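PDB 3WA7: tannase from Lactobacillus plantarum, which catalyses the hydrolysis of galloyl ester bonds in hydrolysable tannins, releasing gallic acid, as an esterase of the alpha/beta-hydrolase fold. Local coordinates for residues A[205-213]-A[390-398]; A[292-300]-A[424-432]. All coordinates share one frame; numbering follows the deposited sequence.

Interaction 1. Residues A[205-213]-A[390-398]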
# COMPACT_ATOMS: atom_id res chain seq x y z
N PRO A 205 -1.31 0.24 3.69
CA PRO A 205 -1.56 -0.79 2.69
C PRO A 205 -2.93 -1.45 2.84
O PRO A 205 -3.21 -2.10 3.85
CB PRO A 205 -0.41 -1.77 2.90
CG PRO A 205 -0.12 -1.64 4.37
CD PRO A 205 -0.19 -0.13 4.57
N ILE A 206 -3.78 -1.26 1.84
CA ILE A 206 -5.11 -1.84 1.86
C ILE A 206 -4.95 -3.23 1.25
O ILE A 206 -5.11 -3.41 0.04
CB ILE A 206 -6.09 -0.99 1.03
CG1 ILE A 206 -6.11 0.44 1.57
CG2 ILE A 206 -7.49 -1.59 1.09
CD1 ILE A 206 -6.65 0.57 3.00
N HIS A 207 -4.62 -4.19 2.10
CA HIS A 207 -4.38 -5.57 1.68
C HIS A 207 -5.15 -6.56 2.55
O HIS A 207 -5.94 -6.16 3.40
CB HIS A 207 -2.88 -5.87 1.77
CG HIS A 207 -2.38 -5.99 3.17
ND1 HIS A 207 -2.30 -4.92 4.03
CD2 HIS A 207 -1.99 -7.08 3.89
CE1 HIS A 207 -1.87 -5.33 5.21
NE2 HIS A 207 -1.68 -6.64 5.15
N ASN A 208 -4.90 -7.86 2.33
CA ASN A 208 -5.58 -8.92 3.08
C ASN A 208 -7.08 -8.67 2.93
O ASN A 208 -7.87 -8.78 3.88
CB ASN A 208 -5.16 -8.86 4.56
CG ASN A 208 -5.53 -10.12 5.33
OD1 ASN A 208 -5.83 -11.15 4.73
ND2 ASN A 208 -5.50 -10.03 6.65
N LEU A 209 -7.46 -8.35 1.69
CA LEU A 209 -8.84 -8.01 1.34
C LEU A 209 -9.91 -9.03 1.71
O LEU A 209 -11.01 -8.64 2.12
CB LEU A 209 -8.91 -7.69 -0.16
CG LEU A 209 -7.91 -6.64 -0.64
CD1 LEU A 209 -8.04 -6.46 -2.14
CD2 LEU A 209 -8.13 -5.31 0.09
N GLU A 210 -9.60 -10.32 1.59
CA GLU A 210 -10.58 -11.36 1.88
C GLU A 210 -10.87 -11.50 3.38
O GLU A 210 -11.75 -12.27 3.77
CB GLU A 210 -10.12 -12.71 1.32
CG GLU A 210 -8.92 -13.32 2.02
CD GLU A 210 -7.60 -12.91 1.40
OE1 GLU A 210 -7.47 -11.75 0.96
OE2 GLU A 210 -6.68 -13.76 1.36
N HIS A 211 -10.13 -10.77 4.21
CA HIS A 211 -10.35 -10.83 5.65
C HIS A 211 -10.57 -9.43 6.22
O HIS A 211 -10.76 -9.26 7.43
CB HIS A 211 -9.15 -11.47 6.36
CG HIS A 211 -8.83 -12.85 5.87
ND1 HIS A 211 -7.61 -13.18 5.32
CD2 HIS A 211 -9.58 -13.97 5.83
CE1 HIS A 211 -7.62 -14.45 4.96
NE2 HIS A 211 -8.81 -14.95 5.26
N ALA A 212 -10.56 -8.43 5.34
CA ALA A 212 -10.74 -7.03 5.74
C ALA A 212 -12.14 -6.71 6.25
O ALA A 212 -12.30 -5.82 7.09
CB ALA A 212 -10.39 -6.10 4.58
N ASP A 213 -13.15 -7.42 5.75
CA ASP A 213 -14.51 -7.17 6.22
C ASP A 213 -14.65 -7.58 7.67
O ASP A 213 -15.26 -6.85 8.47
CB ASP A 213 -15.53 -7.93 5.36
CG ASP A 213 -15.71 -7.31 3.99
OD1 ASP A 213 -15.76 -6.06 3.91
OD2 ASP A 213 -15.80 -8.06 3.00
N LEU A 390 -6.14 -16.89 -6.90
CA LEU A 390 -5.84 -15.51 -7.24
C LEU A 390 -5.94 -14.61 -6.01
O LEU A 390 -5.10 -13.73 -5.80
CB LEU A 390 -6.81 -15.01 -8.32
CG LEU A 390 -6.73 -13.51 -8.66
CD1 LEU A 390 -5.33 -13.14 -9.12
CD2 LEU A 390 -7.75 -13.19 -9.75
N ILE A 391 -6.96 -14.83 -5.20
CA ILE A 391 -7.14 -14.04 -3.99
C ILE A 391 -5.90 -14.22 -3.11
O ILE A 391 -5.34 -13.25 -2.60
CB ILE A 391 -8.39 -14.50 -3.21
CG1 ILE A 391 -9.65 -14.22 -4.05
CG2 ILE A 391 -8.46 -13.81 -1.86
CD1 ILE A 391 -10.92 -14.80 -3.46
N GLN A 392 -5.46 -15.46 -2.96
CA GLN A 392 -4.29 -15.78 -2.16
C GLN A 392 -3.01 -15.18 -2.75
O GLN A 392 -2.15 -14.66 -2.02
CB GLN A 392 -4.14 -17.30 -2.04
CG GLN A 392 -2.93 -17.76 -1.27
CD GLN A 392 -2.80 -19.27 -1.24
OE1 GLN A 392 -3.67 -19.97 -0.71
NE2 GLN A 392 -1.73 -19.79 -1.83
N ALA A 393 -2.89 -15.26 -4.07
CA ALA A 393 -1.72 -14.75 -4.77
C ALA A 393 -1.47 -13.25 -4.60
O ALA A 393 -0.32 -12.81 -4.61
CB ALA A 393 -1.83 -15.08 -6.26
N ILE A 394 -2.53 -12.47 -4.43
CA ILE A 394 -2.33 -11.03 -4.27
C ILE A 394 -2.37 -10.55 -2.82
O ILE A 394 -2.42 -9.35 -2.56
CB ILE A 394 -3.33 -10.20 -5.10
CG1 ILE A 394 -4.76 -10.38 -4.58
CG2 ILE A 394 -3.23 -10.59 -6.57
CD1 ILE A 394 -5.73 -9.38 -5.17
N ASN A 395 -2.34 -11.50 -1.89
CA ASN A 395 -2.34 -11.17 -0.46
C ASN A 395 -0.89 -11.32 0.01
O ASN A 395 -0.34 -12.42 -0.01
CB ASN A 395 -3.24 -12.13 0.31
CG ASN A 395 -3.41 -11.74 1.78
OD1 ASN A 395 -2.59 -11.00 2.33
ND2 ASN A 395 -4.45 -12.26 2.42
N PRO A 396 -0.25 -10.22 0.42
CA PRO A 396 1.14 -10.29 0.88
C PRO A 396 1.37 -11.35 1.96
O PRO A 396 2.41 -12.01 1.98
CB PRO A 396 1.40 -8.88 1.40
CG PRO A 396 0.54 -8.03 0.52
CD PRO A 396 -0.75 -8.83 0.47
N LEU A 397 0.39 -11.52 2.84
CA LEU A 397 0.50 -12.48 3.93
C LEU A 397 0.72 -13.93 3.49
O LEU A 397 1.39 -14.70 4.18
CB LEU A 397 -0.75 -12.42 4.81
CG LEU A 397 -1.14 -11.07 5.42
CD1 LEU A 397 -2.33 -11.27 6.36
CD2 LEU A 397 0.03 -10.47 6.19
N SER A 398 0.16 -14.30 2.34
CA SER A 398 0.28 -15.65 1.82
C SER A 398 1.72 -16.13 1.71
O SER A 398 2.02 -17.30 1.92
CB SER A 398 -0.38 -15.74 0.44
OG SER A 398 -1.77 -15.46 0.52
O HOH W 1 -5.03 -8.87 -0.31
O HOH W 2 -6.33 -10.89 -1.45
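Asn395 and Asn208 lie side by side because both turn CG away from the backbone N (chi1 -173° and -165°), while Glu210 folds its carboxylate back toward them with CG between its own N and carbonyl carbon and the chain bent at chi2. Asn395 ND2 thereby gives two bonds: one to Asn208 OD1 at 2.9 Å, and a straighter one to Glu210 OE2, also 2.9 Å, which it meets from above the carboxylate plane. The two amides are twisted 41° apart. His211 ND1 also reaches Asn208 OD1, at 2.8 Å, so that two donors hold this oxygen, one from each face of its plane. Asn395 OD1 caps the following turn by accepting from Leu397 N (3.1 Å). An alanine in place of Asn395 is likely to leave Glu210 OE2 without this donor and the turn at Leu397 without its cap. Apolar carbons flank the polar centre: Ile391 CG2 lies 3.5 Å from Glu210 CD, and the Leu397 side chain crosses that of Asn208 at about a right angle, CD1 lying 3.4 Å from Asn208 ND2. The contact joins the loop between strand 199-203 and helix 209-220 to the turn between helices 388-393 and 398-401, beside the probable nucleophile elbow of an alpha/beta-hydrolase fold.

Interaction 2. Residues A[292-300]-A[424-432]. With SO4 (sulfate ion), chain B.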
# COMPACT_ATOMS: atom_id res chain seq x y z
N PHE A 292 -4.96 -9.79 21.72
CA PHE A 292 -4.76 -9.06 20.48
C PHE A 292 -5.39 -7.67 20.58
O PHE A 292 -4.82 -6.69 20.08
CB PHE A 292 -5.37 -9.79 19.28
CG PHE A 292 -5.12 -9.09 17.97
CD1 PHE A 292 -3.86 -9.12 17.38
CD2 PHE A 292 -6.12 -8.35 17.36
CE1 PHE A 292 -3.60 -8.43 16.20
CE2 PHE A 292 -5.88 -7.65 16.18
CZ PHE A 292 -4.62 -7.69 15.60
N ARG A 293 -6.56 -7.57 21.20
CA ARG A 293 -7.21 -6.28 21.35
C ARG A 293 -6.30 -5.36 22.17
O ARG A 293 -6.19 -4.16 21.89
CB ARG A 293 -8.55 -6.42 22.05
CG ARG A 293 -9.32 -5.11 22.16
CD ARG A 293 -10.61 -5.26 22.94
NE ARG A 293 -11.40 -4.03 22.97
CZ ARG A 293 -12.25 -3.64 22.03
NH1 ARG A 293 -12.43 -4.40 20.95
NH2 ARG A 293 -12.91 -2.50 22.15
N ASP A 294 -5.65 -5.93 23.18
CA ASP A 294 -4.73 -5.17 24.03
C ASP A 294 -3.64 -4.51 23.18
O ASP A 294 -3.24 -3.37 23.45
CB ASP A 294 -4.05 -6.10 25.05
CG ASP A 294 -4.94 -6.47 26.22
OD1 ASP A 294 -6.13 -6.08 26.24
OD2 ASP A 294 -4.44 -7.15 27.14
N VAL A 295 -3.16 -5.23 22.17
CA VAL A 295 -2.12 -4.71 21.30
C VAL A 295 -2.60 -3.49 20.53
O VAL A 295 -1.88 -2.49 20.44
CB VAL A 295 -1.64 -5.79 20.30
CG1 VAL A 295 -0.62 -5.21 19.32
CG2 VAL A 295 -1.02 -6.95 21.06
N VAL A 296 -3.80 -3.56 19.98
CA VAL A 296 -4.35 -2.43 19.25
C VAL A 296 -4.49 -1.23 20.20
O VAL A 296 -4.10 -0.12 19.86
CB VAL A 296 -5.73 -2.76 18.65
CG1 VAL A 296 -6.28 -1.56 17.90
CG2 VAL A 296 -5.61 -3.95 17.72
N ARG A 297 -5.03 -1.48 21.39
CA ARG A 297 -5.21 -0.41 22.37
C ARG A 297 -3.86 0.22 22.73
O ARG A 297 -3.72 1.44 22.77
CB ARG A 297 -5.86 -0.96 23.65
CG ARG A 297 -6.13 0.10 24.71
CD ARG A 297 -6.61 -0.49 26.04
NE ARG A 297 -7.75 -1.39 25.88
CZ ARG A 297 -7.67 -2.72 26.00
NH1 ARG A 297 -6.51 -3.30 26.27
NH2 ARG A 297 -8.76 -3.46 25.84
N GLN A 298 -2.88 -0.63 22.99
CA GLN A 298 -1.55 -0.17 23.36
C GLN A 298 -0.83 0.60 22.26
O GLN A 298 -0.08 1.54 22.53
CB GLN A 298 -0.72 -1.38 23.82
CG GLN A 298 -1.21 -1.90 25.16
CD GLN A 298 -0.95 -3.37 25.39
OE1 GLN A 298 -1.39 -3.93 26.40
NE2 GLN A 298 -0.25 -4.01 24.47
N LEU A 299 -1.09 0.22 21.01
CA LEU A 299 -0.47 0.91 19.89
C LEU A 299 -1.04 2.32 19.78
O LEU A 299 -0.32 3.27 19.46
CB LEU A 299 -0.73 0.13 18.60
CG LEU A 299 0.07 0.53 17.36
CD1 LEU A 299 1.56 0.55 17.66
CD2 LEU A 299 -0.24 -0.47 16.25
N LEU A 300 -2.32 2.47 20.08
CA LEU A 300 -2.95 3.78 20.04
C LEU A 300 -2.48 4.63 21.22
O LEU A 300 -2.36 5.85 21.11
CB LEU A 300 -4.47 3.64 20.02
CG LEU A 300 -5.00 3.27 18.63
CD1 LEU A 300 -6.40 2.69 18.71
CD2 LEU A 300 -4.98 4.51 17.75
N PHE A 424 -7.30 -1.07 11.98
CA PHE A 424 -5.92 -0.98 12.45
C PHE A 424 -5.36 -2.39 12.53
O PHE A 424 -4.15 -2.59 12.43
CB PHE A 424 -5.87 -0.34 13.83
CG PHE A 424 -6.39 1.07 13.87
CD1 PHE A 424 -7.44 1.42 14.70
CD2 PHE A 424 -5.81 2.04 13.06
CE1 PHE A 424 -7.92 2.73 14.73
CE2 PHE A 424 -6.28 3.36 13.08
CZ PHE A 424 -7.33 3.70 13.92
N ALA A 425 -6.24 -3.37 12.73
CA ALA A 425 -5.83 -4.77 12.83
C ALA A 425 -5.10 -5.26 11.59
O ALA A 425 -4.20 -6.09 11.69
CB ALA A 425 -7.04 -5.65 13.09
N ILE A 426 -5.48 -4.74 10.43
CA ILE A 426 -4.87 -5.15 9.17
C ILE A 426 -3.36 -4.86 9.11
O ILE A 426 -2.57 -5.78 8.89
CB ILE A 426 -5.61 -4.49 7.97
CG1 ILE A 426 -7.01 -5.09 7.85
CG2 ILE A 426 -4.83 -4.69 6.68
CD1 ILE A 426 -7.03 -6.60 7.59
N PRO A 427 -2.93 -3.60 9.30
CA PRO A 427 -1.49 -3.37 9.25
C PRO A 427 -0.76 -4.01 10.44
O PRO A 427 0.40 -4.40 10.33
CB PRO A 427 -1.37 -1.84 9.24
CG PRO A 427 -2.61 -1.40 9.97
CD PRO A 427 -3.67 -2.33 9.42
N ILE A 428 -1.44 -4.13 11.57
CA ILE A 428 -0.83 -4.74 12.74
C ILE A 428 -0.53 -6.22 12.49
O ILE A 428 0.52 -6.72 12.88
CB ILE A 428 -1.73 -4.58 13.99
CG1 ILE A 428 -1.78 -3.10 14.40
CG2 ILE A 428 -1.19 -5.43 15.14
CD1 ILE A 428 -2.81 -2.78 15.47
N ILE A 429 -1.45 -6.91 11.83
CA ILE A 429 -1.26 -8.32 11.51
C ILE A 429 -0.03 -8.49 10.62
O ILE A 429 0.79 -9.38 10.83
CB ILE A 429 -2.49 -8.92 10.80
CG1 ILE A 429 -3.64 -9.10 11.80
CG2 ILE A 429 -2.13 -10.26 10.16
CD1 ILE A 429 -4.96 -9.48 11.16
N LEU A 430 0.09 -7.62 9.62
CA LEU A 430 1.23 -7.67 8.71
C LEU A 430 2.54 -7.44 9.47
O LEU A 430 3.51 -8.19 9.32
CB LEU A 430 1.08 -6.61 7.61
CG LEU A 430 2.26 -6.42 6.66
CD1 LEU A 430 2.62 -7.72 5.97
CD2 LEU A 430 1.91 -5.34 5.64
N ALA A 431 2.56 -6.41 10.31
CA ALA A 431 3.75 -6.09 11.08
C ALA A 431 4.19 -7.23 12.00
O ALA A 431 5.37 -7.56 12.07
CB ALA A 431 3.51 -4.82 11.90
N ILE A 432 3.24 -7.84 12.70
CA ILE A 432 3.58 -8.92 13.61
C ILE A 432 3.99 -10.18 12.87
O ILE A 432 4.94 -10.85 13.27
CB ILE A 432 2.42 -9.24 14.57
CG1 ILE A 432 2.16 -8.02 15.47
CG2 ILE A 432 2.74 -10.47 15.41
CD1 ILE A 432 0.99 -8.19 16.42
S SO4 B . -11.77 -1.31 25.60
O1 SO4 B . -10.60 -0.43 25.75
O2 SO4 B . -12.62 -0.85 24.50
O3 SO4 B . -11.31 -2.69 25.33
O4 SO4 B . -12.54 -1.30 26.86
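Ile428 is the knob of this helix pair, set into a hollow of helix 292-300 formed by Phe292, Val295, Val296 and Leu299. Its two branches divide the hollow. CG1 stands anti to the carbonyl carbon (chi1 -69°) and carries Ile428 CD1 to Leu299 CD2, tip to tip at 3.5 Å, and to Val296 CG2 at 3.8 Å, where the two side chains run about perpendicular. Ile428 CG2 leaves on the other branch and fills the Phe292 and Val295 end, 4.0 Å from Phe292 CE1. Phe292 in turn is a broad bump: its ring reaches across to helix 425-432, and the methyl of Ala425 sits at the ring edge, near its plane, with Ala425 CB 3.9 Å from Phe292 CE2. The small Ala425 lets the ring edge come close, while Ile429 CG1 adds a looser touch at Phe292 CZ.

At one border Val296 CG1 faces Phe424 CB, and Leu300 CD1 comes to 4.3 Å from Phe424 CE1; at another, Val295 CG1 just meets Ile432 CD1. The axes of segments 292-300 and 425-432 cross steeply, at 103°, with a closest approach of 10.9 Å, so the meeting is compact and centred on one knob. Phe443 of strand 440-444 also packs on Ile428 and Leu299, and Trp218 on Val296.

Away from this interface, Arg293 and Arg297, one turn apart, grip a sulfate probably taken from the crystallisation liquor. Arg293 NE and Arg297 NH2 each reach sulfate O3 at 2.7 Å, and Arg297 NH1 forms a salt bridge to Asp294 OD1. Across the two helices themselves no hydrogen bond is made: shape and burial of apolar carbon hold them, while the charges of helix 292-300 are used elsewhere.

How the interactions relate
Both contacts are largely buried, but interaction 1 lies nearer the centre of the chain, its centre about 11 Å from that point against about 17 Å for interaction 2. Helix 425-436 connects them: one flank takes up helix 291-309, while Ile426 and Leu430 pack on His207 of 205-213, with Ile426 CG2 3.4 Å from His207 CE1. Leu430 also meets Leu397 of 390-398. Their chemistry differs. Interaction 1 joins loops and helix ends through amides, a carboxylate and water, with apolar carbons packed around them, whereas interaction 2 joins two helices by hydrocarbon alone and keeps its ionic groups on another side, around the sulfate. The segments alternate along the chain.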